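L-ornithine N(5)-monooxygenase (Pseudomonas aeruginosa, PDB 3S5W) catalyses the FAD-, NADPH- and oxygen-dependent hydroxylation of L-ornithine to N5-hydroxyornithine, the first step towards the hydroxamate groups of the siderophore pyoverdin. Local coordinates at residues G190-P195 against H209-L214; P195-A200 against T337-A342; D204-H209 against A342-Q347; G235-A240 against S306-D311. One frame throughout, in Å; residues are numbered along the deposited sequence. Where two conformers were deposited one is given.

In the fold
Beginning near the N-terminal end of the NADPH-binding part of the chain, contact 1 closes a short loop by folding 209-214 back on 190-195, which includes one of the two linker strands to the FAD-binding part. Contacts 2 and 3 close much longer loops: both bring the connection between strands 191-192 and 207-209 against strand 337-345, an edge strand of a three-stranded antiparallel sheet. They share Ala342, and contacts 1, 2 and 3 cross one another along the chain. Contact 4 follows contact 1 in series and falls within the loops of contacts 2 and 3, joining the glycine-rich turn and first turn of helix 237-249 to the loop leading into helix 310-326. Contacts 1, 2 and 4 all touch NADP.

Contact 1. Residues G190-P195 against H209-L214; sequences GTPRIP and HHSQYL. With NAP (NADP nicotinamide-adenine-dinucleotide phosphate), chain F.
The carbonyl oxygen of Arg193 is hydrogen-bonded by the hydroxyl of Thr373, and it also faces the imidazole of His209, lying 3.6 Å from His209 ND1, a distance at which the two polar atoms are neighbours and no more. What joins the segments is a CH-pi contact. Pro192 CB sits 3.6 Å from the centroid of the His209 ring and only 7° off its normal, so this one corner of the pyrrolidine sits over the middle of one imidazole face. His209 holds CG anti to its backbone N (chi1 -179°), which turns the imidazole toward Pro192, and the two side chains cross at about a right angle. The imidazole also makes an edge-to-face pair with Tyr375. Around this centre the packing is lighter: Pro192 CG comes within 3.8 Å of Ser211 OG, and Ile194 CD1 approaches His209 ND1 obliquely at 4.2 Å.

The same loop lines the adenosine side of the NADP site. The extended first two torsions of Arg193 carry its CD to 3.7 Å from N7A of the adenine, and a bend at chi3 (-73°) then turns the guanidinium so that the pyrophosphate oxygen O2A lies at its edge, near the plane. Pro195 CB is 3.6 Å from the adenine amino nitrogen N6A.

Strand 191-192 pairs antiparallel with 375-376, and these two short strands link the FAD-binding sheet, which holds strand 183-186, to the parallel NADPH-binding sheet. Segment 209-214 leaves the edge strand 207-209 of the latter sheet and turns into helix 213-217, with His210 packed on helix 237-249.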
# COMPACT_ATOMS: atom_id res chain seq x y z
N GLY A 190 -2.23 2.55 3.42
CA GLY A 190 -2.90 1.80 4.48
C GLY A 190 -2.16 1.83 5.81
O GLY A 190 -1.02 2.27 5.91
N THR A 191 -2.81 1.33 6.85
CA THR A 191 -2.15 1.17 8.13
C THR A 191 -2.04 -0.32 8.45
O THR A 191 -2.97 -1.10 8.14
CB THR A 191 -2.91 1.94 9.23
OG1 THR A 191 -4.19 1.34 9.41
CG2 THR A 191 -3.13 3.40 8.79
N PRO A 192 -0.92 -0.72 9.06
CA PRO A 192 -0.65 -2.12 9.36
C PRO A 192 -1.81 -2.75 10.17
O PRO A 192 -2.24 -2.18 11.18
CB PRO A 192 0.62 -2.06 10.21
CG PRO A 192 1.34 -0.79 9.74
CD PRO A 192 0.23 0.16 9.37
N ARG A 193 -2.31 -3.88 9.69
CA ARG A 193 -3.33 -4.63 10.44
C ARG A 193 -2.66 -5.51 11.49
O ARG A 193 -1.80 -6.34 11.16
CB ARG A 193 -4.15 -5.50 9.49
CG ARG A 193 -5.23 -6.34 10.19
CD ARG A 193 -5.86 -7.37 9.26
NE ARG A 193 -6.74 -6.75 8.29
CZ ARG A 193 -6.64 -6.91 6.97
NH1 ARG A 193 -5.67 -7.65 6.43
NH2 ARG A 193 -7.52 -6.30 6.19
N ILE A 194 -3.07 -5.37 12.75
CA ILE A 194 -2.48 -6.13 13.86
C ILE A 194 -3.59 -7.03 14.43
O ILE A 194 -4.60 -6.49 14.90
CB ILE A 194 -1.98 -5.15 14.99
CG1 ILE A 194 -1.05 -4.07 14.42
CG2 ILE A 194 -1.30 -5.92 16.14
CD1 ILE A 194 0.23 -4.60 13.72
N PRO A 195 -3.42 -8.38 14.39
CA PRO A 195 -4.45 -9.22 15.05
C PRO A 195 -4.55 -8.85 16.54
O PRO A 195 -3.54 -8.50 17.16
CB PRO A 195 -3.90 -10.64 14.90
CG PRO A 195 -3.04 -10.58 13.66
CD PRO A 195 -2.34 -9.21 13.83
N HIS A 209 5.40 -5.78 12.48
CA HIS A 209 4.63 -5.97 11.25
C HIS A 209 5.61 -6.02 10.07
O HIS A 209 6.70 -5.40 10.10
CB HIS A 209 3.58 -4.85 11.08
CG HIS A 209 2.72 -4.98 9.86
ND1 HIS A 209 1.52 -5.67 9.84
CD2 HIS A 209 2.88 -4.48 8.62
CE1 HIS A 209 0.98 -5.58 8.63
NE2 HIS A 209 1.78 -4.85 7.88
N HIS A 210 5.24 -6.80 9.05
CA HIS A 210 6.09 -7.00 7.88
C HIS A 210 6.51 -5.66 7.25
O HIS A 210 7.59 -5.59 6.66
CB HIS A 210 5.38 -7.88 6.84
CG HIS A 210 6.16 -8.05 5.57
ND1 HIS A 210 5.86 -7.35 4.42
CD2 HIS A 210 7.22 -8.83 5.27
CE1 HIS A 210 6.70 -7.70 3.46
NE2 HIS A 210 7.54 -8.59 3.96
N SER A 211 5.66 -4.63 7.35
CA SER A 211 5.98 -3.29 6.83
C SER A 211 7.29 -2.72 7.42
O SER A 211 7.87 -1.82 6.83
CB SER A 211 4.82 -2.30 7.07
OG SER A 211 4.60 -2.17 8.49
N GLN A 212 7.74 -3.25 8.57
CA GLN A 212 9.01 -2.83 9.19
C GLN A 212 10.11 -3.90 9.12
O GLN A 212 11.10 -3.85 9.87
CB GLN A 212 8.75 -2.38 10.64
CG GLN A 212 7.99 -1.06 10.67
CD GLN A 212 8.83 0.12 10.18
OE1 GLN A 212 8.65 0.59 9.06
NE2 GLN A 212 9.80 0.56 11.00
N TYR A 213 9.97 -4.86 8.20
CA TYR A 213 10.82 -6.05 8.21
C TYR A 213 12.33 -5.73 8.23
O TYR A 213 13.07 -6.21 9.09
CB TYR A 213 10.46 -6.93 6.99
CG TYR A 213 11.31 -8.14 6.81
CD1 TYR A 213 12.48 -8.09 6.02
CD2 TYR A 213 10.95 -9.36 7.42
CE1 TYR A 213 13.29 -9.24 5.86
CE2 TYR A 213 11.76 -10.51 7.25
CZ TYR A 213 12.92 -10.44 6.46
OH TYR A 213 13.72 -11.54 6.29
N LEU A 214 12.77 -4.91 7.28
CA LEU A 214 14.22 -4.67 7.10
C LEU A 214 14.82 -3.92 8.28
O LEU A 214 15.99 -4.13 8.65
CB LEU A 214 14.48 -3.95 5.78
CG LEU A 214 14.55 -4.87 4.54
CD1 LEU A 214 14.71 -4.05 3.25
CD2 LEU A 214 15.65 -5.94 4.63
PA NAP F . -3.18 -9.85 2.56
O1A NAP F . -3.33 -10.42 1.21
O2A NAP F . -4.33 -9.11 3.03
O5B NAP F . -2.69 -11.04 3.49
C5B NAP F . -2.99 -10.93 4.83
C4B NAP F . -2.61 -12.28 5.40
O4B NAP F . -2.69 -12.09 6.78
C3B NAP F . -3.63 -13.36 5.00
O3B NAP F . -2.91 -14.58 4.97
C2B NAP F . -4.57 -13.31 6.22
O2B NAP F . -5.13 -14.56 6.49
C1B NAP F . -3.59 -12.99 7.38
N9A NAP F . -4.33 -12.38 8.50
C8A NAP F . -5.01 -11.19 8.49
N7A NAP F . -5.57 -10.99 9.71
C5A NAP F . -5.28 -12.05 10.47
C6A NAP F . -5.61 -12.39 11.78
N6A NAP F . -6.38 -11.58 12.51
N1A NAP F . -5.16 -13.56 12.30
C2A NAP F . -4.37 -14.43 11.58
N3A NAP F . -4.04 -14.10 10.27
C4A NAP F . -4.50 -12.94 9.73
O3 NAP F . -1.84 -8.96 2.67
PN NAP F . -0.35 -9.05 2.00
O1N NAP F . 0.45 -7.97 2.68
O2N NAP F . 0.21 -10.44 2.02
O5D NAP F . -0.78 -8.58 0.52
C5D NAP F . -0.42 -9.10 -0.74
C4D NAP F . -0.42 -7.81 -1.56
O4D NAP F . 0.49 -7.76 -2.62
C3D NAP F . -1.71 -7.38 -2.22
O3D NAP F . -2.73 -7.14 -1.28
C2D NAP F . -1.20 -6.14 -2.98
O2D NAP F . -1.29 -4.89 -2.30
C1D NAP F . 0.28 -6.48 -3.20
P2B NAP F . -6.66 -14.96 6.10
O1X NAP F . -6.88 -16.17 7.00
O2X NAP F . -6.58 -15.26 4.62
O3X NAP F . -7.56 -13.78 6.38

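Contact 2. Residues P195-A200 against T337-A342; sequences PQVFRA and TTVERA. With NAP (NADP nicotinamide-adenine-dinucleotide phosphate), chain F.
The loop 195-200 lies along the edge strand of a three-stranded antiparallel beta meander, closest where the CA atoms of Val197 and Arg341 are 6.2 Å apart. At Glu340 the strand departs from extended geometry (phi/psi -92/-27°), and Glu340 and Arg341 both bond to the backbone of Ala352, as in a classic beta bulge. The bulge puts two residues in succession on the far side, while Val339 and Ala342 both point their CB atoms at the loop.

Val197 fills the step between them with a branch on each: CG1 meets Val339 CG1 at 3.9 Å, and CG2, placed anti to the backbone N, presses over the bulged backbone, 3.6 Å from Ala342 N. Phe198 spans the same two residues. Behind this apolar patch, Phe198 also touches Ile233, Val369 and Leu371 of the parallel sheet, so the loop wedges between the two sheets of the NADPH-binding part. On the outer side Glu340 and Arg341 form salt bridges to Arg354 and Glu350, respectively, and Arg341 NH1 also bonds to Thr343 OG1. The phenyl ring of Phe198 receives its neighbours obliquely, CE1 lying 3.7 Å from Ala342 CB and CZ 4.0 Å from Val339 CG1.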
# COMPACT_ATOMS: atom_id res chain seq x y z
N PRO A 195 -3.42 -8.38 14.39
CA PRO A 195 -4.45 -9.22 15.05
C PRO A 195 -4.55 -8.85 16.54
O PRO A 195 -3.54 -8.50 17.16
CB PRO A 195 -3.90 -10.64 14.90
CG PRO A 195 -3.04 -10.58 13.66
CD PRO A 195 -2.34 -9.21 13.83
N GLN A 196 -5.75 -8.94 17.11
CA GLN A 196 -5.96 -8.43 18.46
C GLN A 196 -5.02 -9.05 19.49
O GLN A 196 -4.52 -8.36 20.38
CB GLN A 196 -7.43 -8.50 18.88
CG GLN A 196 -7.72 -7.68 20.19
CD GLN A 196 -7.23 -8.42 21.44
OE1 GLN A 196 -7.17 -9.65 21.45
NE2 GLN A 196 -6.88 -7.67 22.50
N VAL A 197 -4.78 -10.35 19.36
CA VAL A 197 -3.90 -11.08 20.28
C VAL A 197 -2.49 -10.46 20.41
O VAL A 197 -1.80 -10.70 21.40
CB VAL A 197 -3.85 -12.62 19.97
CG1 VAL A 197 -3.13 -12.97 18.63
CG2 VAL A 197 -3.26 -13.41 21.14
N PHE A 198 -2.06 -9.72 19.40
CA PHE A 198 -0.73 -9.13 19.45
C PHE A 198 -0.73 -7.69 19.92
O PHE A 198 0.34 -7.12 20.08
CB PHE A 198 -0.02 -9.24 18.10
CG PHE A 198 0.37 -10.63 17.78
CD1 PHE A 198 1.50 -11.18 18.38
CD2 PHE A 198 -0.40 -11.39 16.93
CE1 PHE A 198 1.86 -12.48 18.13
CE2 PHE A 198 -0.05 -12.69 16.65
CZ PHE A 198 1.09 -13.24 17.26
N ARG A 199 -1.91 -7.09 20.14
CA ARG A 199 -1.99 -5.66 20.50
C ARG A 199 -1.30 -5.31 21.83
O ARG A 199 -0.69 -4.22 21.98
CB ARG A 199 -3.44 -5.16 20.44
CG ARG A 199 -3.93 -5.10 19.00
CD ARG A 199 -5.41 -4.93 18.83
NE ARG A 199 -5.81 -5.30 17.46
CZ ARG A 199 -7.05 -5.23 17.00
NH1 ARG A 199 -8.04 -4.79 17.77
NH2 ARG A 199 -7.30 -5.59 15.75
N ALA A 200 -1.39 -6.23 22.78
CA ALA A 200 -0.74 -6.10 24.11
C ALA A 200 0.78 -6.08 24.01
O ALA A 200 1.46 -5.67 24.95
CB ALA A 200 -1.16 -7.21 25.03
N THR A 337 -3.67 -23.00 11.64
CA THR A 337 -3.18 -22.73 12.98
C THR A 337 -3.49 -21.28 13.36
O THR A 337 -3.28 -20.35 12.55
CB THR A 337 -1.66 -23.01 13.11
OG1 THR A 337 -1.40 -24.40 12.87
CG2 THR A 337 -1.13 -22.68 14.49
N THR A 338 -4.01 -21.11 14.58
CA THR A 338 -4.42 -19.81 15.09
C THR A 338 -3.63 -19.50 16.34
O THR A 338 -3.49 -20.36 17.20
CB THR A 338 -5.96 -19.80 15.41
OG1 THR A 338 -6.68 -20.08 14.20
CG2 THR A 338 -6.43 -18.44 15.97
N VAL A 339 -3.11 -18.27 16.43
CA VAL A 339 -2.52 -17.81 17.68
C VAL A 339 -3.64 -17.47 18.68
O VAL A 339 -4.39 -16.52 18.47
CB VAL A 339 -1.61 -16.57 17.49
CG1 VAL A 339 -0.97 -16.22 18.85
CG2 VAL A 339 -0.50 -16.88 16.46
N GLU A 340 -3.74 -18.26 19.75
CA GLU A 340 -4.79 -18.03 20.77
C GLU A 340 -4.32 -17.14 21.91
O GLU A 340 -5.11 -16.45 22.52
CB GLU A 340 -5.28 -19.36 21.35
CG GLU A 340 -6.15 -20.11 20.39
CD GLU A 340 -7.02 -21.17 21.09
OE1 GLU A 340 -6.83 -21.47 22.30
OE2 GLU A 340 -7.90 -21.68 20.39
N ARG A 341 -3.01 -17.14 22.18
CA ARG A 341 -2.41 -16.31 23.22
C ARG A 341 -0.98 -15.96 22.76
O ARG A 341 -0.31 -16.78 22.15
CB ARG A 341 -2.37 -17.08 24.56
CG ARG A 341 -1.81 -16.24 25.75
CD ARG A 341 -1.57 -17.01 27.08
NE ARG A 341 -0.96 -18.35 26.96
CZ ARG A 341 0.33 -18.62 26.75
NH1 ARG A 341 1.22 -17.64 26.58
NH2 ARG A 341 0.75 -19.87 26.68
N ALA A 342 -0.52 -14.75 23.05
CA ALA A 342 0.88 -14.40 22.79
C ALA A 342 1.40 -13.66 24.01
O ALA A 342 0.79 -12.69 24.45
CB ALA A 342 0.98 -13.51 21.54
PA NAP F . -3.18 -9.85 2.56
O1A NAP F . -3.33 -10.42 1.21
O2A NAP F . -4.33 -9.11 3.03
O5B NAP F . -2.69 -11.04 3.49
C5B NAP F . -2.99 -10.93 4.83
C4B NAP F . -2.61 -12.28 5.40
O4B NAP F . -2.69 -12.09 6.78
C3B NAP F . -3.63 -13.36 5.00
O3B NAP F . -2.91 -14.58 4.97
C2B NAP F . -4.57 -13.31 6.22
O2B NAP F . -5.13 -14.56 6.49
C1B NAP F . -3.59 -12.99 7.38
N9A NAP F . -4.33 -12.38 8.50
C8A NAP F . -5.01 -11.19 8.49
N7A NAP F . -5.57 -10.99 9.71
C5A NAP F . -5.28 -12.05 10.47
C6A NAP F . -5.61 -12.39 11.78
N6A NAP F . -6.38 -11.58 12.51
N1A NAP F . -5.16 -13.56 12.30
C2A NAP F . -4.37 -14.43 11.58
N3A NAP F . -4.04 -14.10 10.27
C4A NAP F . -4.50 -12.94 9.73
O3 NAP F . -1.84 -8.96 2.67
PN NAP F . -0.35 -9.05 2.00
O1N NAP F . 0.45 -7.97 2.68
O2N NAP F . 0.21 -10.44 2.02
O5D NAP F . -0.78 -8.58 0.52
C5D NAP F . -0.42 -9.10 -0.74
C4D NAP F . -0.42 -7.81 -1.56
O4D NAP F . 0.49 -7.76 -2.62
C3D NAP F . -1.71 -7.38 -2.22
O3D NAP F . -2.73 -7.14 -1.28
C2D NAP F . -1.20 -6.14 -2.98
O2D NAP F . -1.29 -4.89 -2.30
C1D NAP F . 0.28 -6.48 -3.20
P2B NAP F . -6.66 -14.96 6.10
O1X NAP F . -6.88 -16.17 7.00
O2X NAP F . -6.58 -15.26 4.62
O3X NAP F . -7.56 -13.78 6.38

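Contact 3. Residues D204-H209 against A342-Q347; sequences DGRVFH and ATATAQ
Arg206 bridges the two segments with its guanidinium, bonding in one direction to Asp204 of its own turn and in the other to the main chain of Thr345. The link across the contact runs from Arg206 NH1 to Thr345 O at 2.9 Å, with the donor nearly in line with the carbonyl (C=O...N angle 174°) and the oxygen close to the guanidinium plane. Arg206 NH2 adds a weak bond to the same oxygen.

Asp204 fixes the direction of the group. Arg206 grips it side-on, NE to Asp204 OD1 and NH2 to Asp204 OD2, each bond 2.9 Å long and nearly straight; both carboxylate oxygens use their syn lone pairs, and the two flat groups are close to coplanar. The anti lone pair of Asp204 OD1 takes Arg206 N at 3.2 Å, making an Asx turn within the type I beta turn from Asp204 to Val207. The bend of the arginine at chi3 (-63°) folds the guanidinium back to the aspartate, and the salt bridge would hold its rotation, leaving NH1 aimed at Thr345.

Packing between the segments is slight. Ala344 CB fits beside the ion pair, 3.6 Å from both Asp204 OD2 and Arg206 NH2, and meets the guanidinium obliquely.

This surface contact lies away from the cofactor and substrate sites. It joins the turn leading into strand 207-209, an outer strand of the parallel sheet beside 368-371, to the end of strand 337-345, just before the hairpin turns into 348-355; Ile349 of that next strand packs against Asp204, Arg206 and Val207.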
# COMPACT_ATOMS: atom_id res chain seq x y z
N ASP A 204 7.02 -4.14 22.19
CA ASP A 204 8.01 -5.20 22.31
C ASP A 204 8.66 -5.37 20.93
O ASP A 204 7.99 -5.75 19.95
CB ASP A 204 7.36 -6.51 22.78
CG ASP A 204 8.37 -7.54 23.25
OD1 ASP A 204 9.39 -7.78 22.56
OD2 ASP A 204 8.15 -8.14 24.32
N GLY A 205 9.95 -5.06 20.86
CA GLY A 205 10.72 -5.07 19.60
C GLY A 205 10.80 -6.43 18.89
O GLY A 205 11.15 -6.50 17.71
N ARG A 206 10.54 -7.50 19.64
CA ARG A 206 10.51 -8.89 19.11
C ARG A 206 9.29 -9.20 18.22
O ARG A 206 9.27 -10.23 17.54
CB ARG A 206 10.58 -9.88 20.28
CG ARG A 206 11.92 -9.76 21.03
CD ARG A 206 11.95 -10.58 22.28
NE ARG A 206 10.95 -10.15 23.27
CZ ARG A 206 10.84 -10.70 24.48
NH1 ARG A 206 11.68 -11.66 24.83
NH2 ARG A 206 9.89 -10.30 25.31
N VAL A 207 8.28 -8.35 18.26
CA VAL A 207 7.07 -8.50 17.46
C VAL A 207 6.95 -7.29 16.56
O VAL A 207 6.98 -6.15 17.02
CB VAL A 207 5.79 -8.62 18.36
CG1 VAL A 207 4.52 -8.80 17.51
CG2 VAL A 207 5.94 -9.81 19.32
N PHE A 208 6.86 -7.52 15.26
CA PHE A 208 6.79 -6.41 14.32
C PHE A 208 6.04 -6.77 13.08
O PHE A 208 6.05 -7.93 12.68
CB PHE A 208 8.20 -5.88 13.95
CG PHE A 208 9.16 -6.93 13.46
CD1 PHE A 208 9.93 -7.68 14.35
CD2 PHE A 208 9.34 -7.14 12.11
CE1 PHE A 208 10.85 -8.62 13.89
CE2 PHE A 208 10.25 -8.08 11.64
CZ PHE A 208 11.01 -8.82 12.52
N HIS A 209 5.40 -5.78 12.48
CA HIS A 209 4.63 -5.97 11.25
C HIS A 209 5.61 -6.02 10.07
O HIS A 209 6.70 -5.40 10.10
CB HIS A 209 3.58 -4.85 11.08
CG HIS A 209 2.72 -4.98 9.86
ND1 HIS A 209 1.52 -5.67 9.84
CD2 HIS A 209 2.88 -4.48 8.62
CE1 HIS A 209 0.98 -5.58 8.63
NE2 HIS A 209 1.78 -4.85 7.88
N ALA A 342 -0.52 -14.75 23.05
CA ALA A 342 0.88 -14.40 22.79
C ALA A 342 1.40 -13.66 24.01
O ALA A 342 0.79 -12.69 24.45
CB ALA A 342 0.98 -13.51 21.54
N THR A 343 2.50 -14.17 24.59
CA THR A 343 2.99 -13.65 25.86
C THR A 343 4.48 -13.36 25.75
O THR A 343 5.24 -14.20 25.28
CB THR A 343 2.75 -14.69 27.02
OG1 THR A 343 1.38 -15.14 26.99
CG2 THR A 343 3.07 -14.05 28.40
N ALA A 344 4.90 -12.18 26.20
CA ALA A 344 6.32 -11.85 26.38
C ALA A 344 6.89 -12.62 27.57
O ALA A 344 6.32 -12.59 28.66
CB ALA A 344 6.51 -10.34 26.59
N THR A 345 8.01 -13.32 27.36
CA THR A 345 8.79 -13.94 28.43
C THR A 345 10.26 -13.55 28.28
O THR A 345 10.70 -13.07 27.22
CB THR A 345 8.66 -15.51 28.48
OG1 THR A 345 9.38 -16.11 27.38
CG2 THR A 345 7.20 -16.01 28.47
N ALA A 346 11.05 -13.78 29.34
CA ALA A 346 12.50 -13.59 29.28
C ALA A 346 13.14 -14.38 28.12
O ALA A 346 14.09 -13.91 27.51
CB ALA A 346 13.17 -13.97 30.65
N GLN A 347 12.59 -15.57 27.82
CA GLN A 347 13.11 -16.49 26.78
C GLN A 347 12.63 -16.20 25.34
O GLN A 347 13.15 -16.79 24.40
CB GLN A 347 12.77 -17.96 27.10
CG GLN A 347 13.51 -18.57 28.31
CD GLN A 347 12.82 -18.26 29.64
OE1 GLN A 347 13.46 -17.76 30.57
NE2 GLN A 347 11.51 -18.55 29.72

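Contact 4. Residues G235-A240 against S306-D311; sequences GGQSAA and SVVDTD. With NAP (NADP nicotinamide-adenine-dinucleotide phosphate), chain F.
The carboxamide of Gln237 is the flat group of this contact, and it is gripped at its edges: OE1 accepts the backbone N-H of Asp309 in the carbonyl plane (2.9 Å, N-H...O angle 166°), while NE2 bonds to Glu241. The chain leaves with CG anti to the backbone N and bends at chi2 (70°), which turns the amide toward segment 306-311 and brings OE1 to 3.3 Å from Val308 CA. The valine wedges under the turn, its CG1 3.6 Å from Ala240 CB and its CG2 against the Gly235-Gly236 backbone. A water donates to both Gly235 O and Ser306 O (2.7 Å each), linking the two loops.

Gly235 and Gly236 belong to the glycine-rich turn of a Rossmann-type fold, with Gly236 as N-cap of helix 237-249. NADP lies over this turn. Gly235 N bonds to the ribose O3B, Ser238 N bonds to O2N of the nicotinamide-side phosphate, and Ser306 N holds O1A of the other phosphate at 2.7 Å.

Amides at the start of the helix thus face the pyrophosphate, where the helix end would probably help to offset its charge. Ser306 OG donates to O2X of the 2'-phosphate, also 2.7 Å away, so one residue binds both the pyrophosphate and the group that distinguishes NADPH from NADH, consistent with the enzyme's use of NADPH.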
# COMPACT_ATOMS: atom_id res chain seq x y z
N GLY A 235 -0.46 -15.81 5.41
CA GLY A 235 -0.29 -16.76 4.31
C GLY A 235 -0.42 -16.09 2.95
O GLY A 235 -0.66 -16.78 1.98
N GLY A 236 -0.23 -14.77 2.91
CA GLY A 236 -0.31 -14.02 1.67
C GLY A 236 1.08 -13.76 1.14
O GLY A 236 2.06 -14.33 1.61
N GLN A 237 1.14 -12.87 0.17
CA GLN A 237 2.39 -12.57 -0.54
C GLN A 237 3.46 -12.09 0.43
O GLN A 237 4.61 -12.53 0.33
CB GLN A 237 2.13 -11.50 -1.62
CG GLN A 237 3.33 -11.12 -2.50
CD GLN A 237 3.74 -12.23 -3.44
OE1 GLN A 237 2.92 -13.09 -3.76
NE2 GLN A 237 4.99 -12.21 -3.89
N SER A 238 3.09 -11.24 1.39
CA SER A 238 4.09 -10.70 2.33
C SER A 238 4.66 -11.79 3.20
O SER A 238 5.87 -11.84 3.40
CB SER A 238 3.55 -9.56 3.19
OG SER A 238 3.24 -8.47 2.38
N ALA A 239 3.79 -12.68 3.72
CA ALA A 239 4.27 -13.84 4.52
C ALA A 239 5.23 -14.72 3.70
O ALA A 239 6.28 -15.12 4.18
CB ALA A 239 3.11 -14.68 4.99
N ALA A 240 4.85 -15.00 2.46
CA ALA A 240 5.68 -15.81 1.54
C ALA A 240 7.03 -15.13 1.27
O ALA A 240 8.06 -15.81 1.24
CB ALA A 240 4.95 -16.04 0.22
N SER A 306 -4.83 -12.49 0.30
CA SER A 306 -4.53 -13.83 0.84
C SER A 306 -4.04 -14.80 -0.24
O SER A 306 -4.37 -16.01 -0.22
CB SER A 306 -5.76 -14.44 1.55
OG SER A 306 -6.23 -13.58 2.58
N VAL A 307 -3.25 -14.28 -1.17
CA VAL A 307 -2.76 -15.10 -2.27
C VAL A 307 -1.29 -14.75 -2.51
O VAL A 307 -0.81 -13.68 -2.10
CB VAL A 307 -3.57 -14.90 -3.57
CG1 VAL A 307 -4.98 -15.58 -3.50
CG2 VAL A 307 -3.66 -13.39 -3.97
N VAL A 308 -0.61 -15.68 -3.16
CA VAL A 308 0.83 -15.65 -3.39
C VAL A 308 1.07 -15.95 -4.88
O VAL A 308 0.36 -16.79 -5.48
CB VAL A 308 1.48 -16.77 -2.55
CG1 VAL A 308 3.00 -16.79 -2.69
CG2 VAL A 308 1.08 -16.63 -1.04
N ASP A 309 2.02 -15.24 -5.48
CA ASP A 309 2.47 -15.55 -6.85
C ASP A 309 2.75 -17.06 -7.01
O ASP A 309 3.42 -17.67 -6.16
CB ASP A 309 3.72 -14.74 -7.20
CG ASP A 309 4.34 -15.22 -8.50
OD1 ASP A 309 5.40 -15.89 -8.45
OD2 ASP A 309 3.72 -14.99 -9.57
N THR A 310 2.20 -17.67 -8.07
CA THR A 310 2.38 -19.11 -8.29
C THR A 310 3.83 -19.59 -8.15
O THR A 310 4.07 -20.60 -7.51
CB THR A 310 1.78 -19.56 -9.65
OG1 THR A 310 0.36 -19.37 -9.59
CG2 THR A 310 2.00 -21.06 -9.89
N ASP A 311 4.79 -18.86 -8.75
CA ASP A 311 6.19 -19.31 -8.73
C ASP A 311 6.76 -19.31 -7.33
O ASP A 311 7.57 -20.16 -6.99
CB ASP A 311 7.06 -18.50 -9.68
CG ASP A 311 6.68 -18.74 -11.16
OD1 ASP A 311 6.12 -19.81 -11.51
OD2 ASP A 311 6.94 -17.84 -11.98
PA NAP F . -3.18 -9.85 2.56
O1A NAP F . -3.33 -10.42 1.21
O2A NAP F . -4.33 -9.11 3.03
O5B NAP F . -2.69 -11.04 3.49
C5B NAP F . -2.99 -10.93 4.83
C4B NAP F . -2.61 -12.28 5.40
O4B NAP F . -2.69 -12.09 6.78
C3B NAP F . -3.63 -13.36 5.00
O3B NAP F . -2.91 -14.58 4.97
C2B NAP F . -4.57 -13.31 6.22
O2B NAP F . -5.13 -14.56 6.49
C1B NAP F . -3.59 -12.99 7.38
N9A NAP F . -4.33 -12.38 8.50
C8A NAP F . -5.01 -11.19 8.49
N7A NAP F . -5.57 -10.99 9.71
C5A NAP F . -5.28 -12.05 10.47
C6A NAP F . -5.61 -12.39 11.78
N6A NAP F . -6.38 -11.58 12.51
N1A NAP F . -5.16 -13.56 12.30
C2A NAP F . -4.37 -14.43 11.58
N3A NAP F . -4.04 -14.10 10.27
C4A NAP F . -4.50 -12.94 9.73
O3 NAP F . -1.84 -8.96 2.67
PN NAP F . -0.35 -9.05 2.00
O1N NAP F . 0.45 -7.97 2.68
O2N NAP F . 0.21 -10.44 2.02
O5D NAP F . -0.78 -8.58 0.52
C5D NAP F . -0.42 -9.10 -0.74
C4D NAP F . -0.42 -7.81 -1.56
O4D NAP F . 0.49 -7.76 -2.62
C3D NAP F . -1.71 -7.38 -2.22
O3D NAP F . -2.73 -7.14 -1.28
C2D NAP F . -1.20 -6.14 -2.98
O2D NAP F . -1.29 -4.89 -2.30
C1D NAP F . 0.28 -6.48 -3.20
P2B NAP F . -6.66 -14.96 6.10
O1X NAP F . -6.88 -16.17 7.00
O2X NAP F . -6.58 -15.26 4.62
O3X NAP F . -7.56 -13.78 6.38
O HOH W 1 -2.49 -17.90 0.27